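Local coordinates for conserved protein with 2 CBS domains (Pyrobaculum aerophilum, PDB 2RIH) that binds AMP through its paired CBS domains, which form a Bateman module, and probably serves as an adenine-nucleotide sensor in this hyperthermophilic archaeon, at the interface of chains A and B. Coordinates in Å, arbitrary orientation; residue numbers count along the deposited sequence, not the author numbering. Chains: chain A/B, Conserved protein with 2 CBS domains.

The interface of chains A and B. Residues chain A 100-101; chain B 35, 120.
A:Asn100 meets two arginines of the partner chain, B:Arg35 and B:Arg120, where two Bateman modules, each a pair of CBS domains, face each other across a two-fold axis; an exchanged copy of the contact lies on the other side. A:Asn100 sits in the turn between helix 89-99 and strand 103-107, with a left-handed backbone conformation (positive phi). B:Arg35 occupies the equivalent position just after helix 24-34, with almost the same backbone conformation. From that turn the long side chain of B:Arg35 reaches across to the turn of A:Asn100.

A direct but weak hydrogen bond runs from NH1 of B:Arg120 to the backbone carbonyl O of A:Asn100 at 3.2 Å, with 153° at the hydrogen. The guanidinium comes edge-on, and CA of A:Asn100 lies in its plane beside that edge. B:Arg120 belongs to the short helix 119-123. Its CG points away from the backbone N (chi1 -153°), and the chain then bends at chi3, carrying the guanidinium towards the opposite turn. This arginine is also one of the residues of an AMP site, with no AMP bound to this chain in the model, so it sits at both the nucleotide site and the interface.

A water joins the other pair. It lies 3.1 Å from ND2 of the A:Asn100 side-chain amide and 2.9 Å from NH2 of B:Arg35, bridging two groups that each have N-H to offer; its oxygen could accept from both.

Van der Waals contact accompanies this bridge. NH2 at the end of B:Arg35 rests against CB of A:Asn100 at 3.4 Å, while ND2 stands farther from that nitrogen, at 3.9 Å. Amide and guanidinium planes are turned 65° apart, so the groups do not stack. A:Ile101 adds little, its backbone N lying 3.8 Å from NH1 of B:Arg120.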
# COMPACT_ATOMS: atom_id res chain seq x y z
N ASN A 100 4.93 11.21 2.06
CA ASN A 100 3.97 10.30 2.71
C ASN A 100 3.25 9.40 1.71
O ASN A 100 2.03 9.20 1.80
CB ASN A 100 2.96 11.09 3.57
CG ASN A 100 3.62 11.88 4.67
OD1 ASN A 100 4.62 11.45 5.24
ND2 ASN A 100 3.07 13.05 4.99
N ILE A 101 4.02 8.86 0.76
CA ILE A 101 3.50 7.99 -0.28
C ILE A 101 4.28 6.67 -0.28
O ILE A 101 5.31 6.53 0.41
CB ILE A 101 3.55 8.65 -1.70
CG1 ILE A 101 4.97 9.08 -2.09
CG2 ILE A 101 2.58 9.83 -1.78
CD1 ILE A 101 5.03 9.91 -3.39
N ARG B 35 -5.71 6.87 7.15
CA ARG B 35 -4.59 6.87 6.22
C ARG B 35 -3.74 5.61 6.36
O ARG B 35 -2.52 5.66 6.32
CB ARG B 35 -3.75 8.14 6.38
CG ARG B 35 -4.45 9.39 5.87
CD ARG B 35 -3.57 10.63 5.98
NE ARG B 35 -2.35 10.53 5.19
CZ ARG B 35 -1.44 11.49 5.07
NH1 ARG B 35 -1.60 12.65 5.68
NH2 ARG B 35 -0.36 11.29 4.32
N ARG B 120 6.01 0.41 5.82
CA ARG B 120 6.29 1.84 5.97
C ARG B 120 6.85 2.16 7.38
O ARG B 120 7.71 3.04 7.51
CB ARG B 120 5.00 2.64 5.70
CG ARG B 120 5.21 4.05 5.19
CD ARG B 120 4.05 4.97 5.57
NE ARG B 120 2.80 4.68 4.86
CZ ARG B 120 2.24 5.47 3.94
NH1 ARG B 120 2.80 6.61 3.58
NH2 ARG B 120 1.09 5.12 3.36
O HOH W 1 0.58 13.87 3.35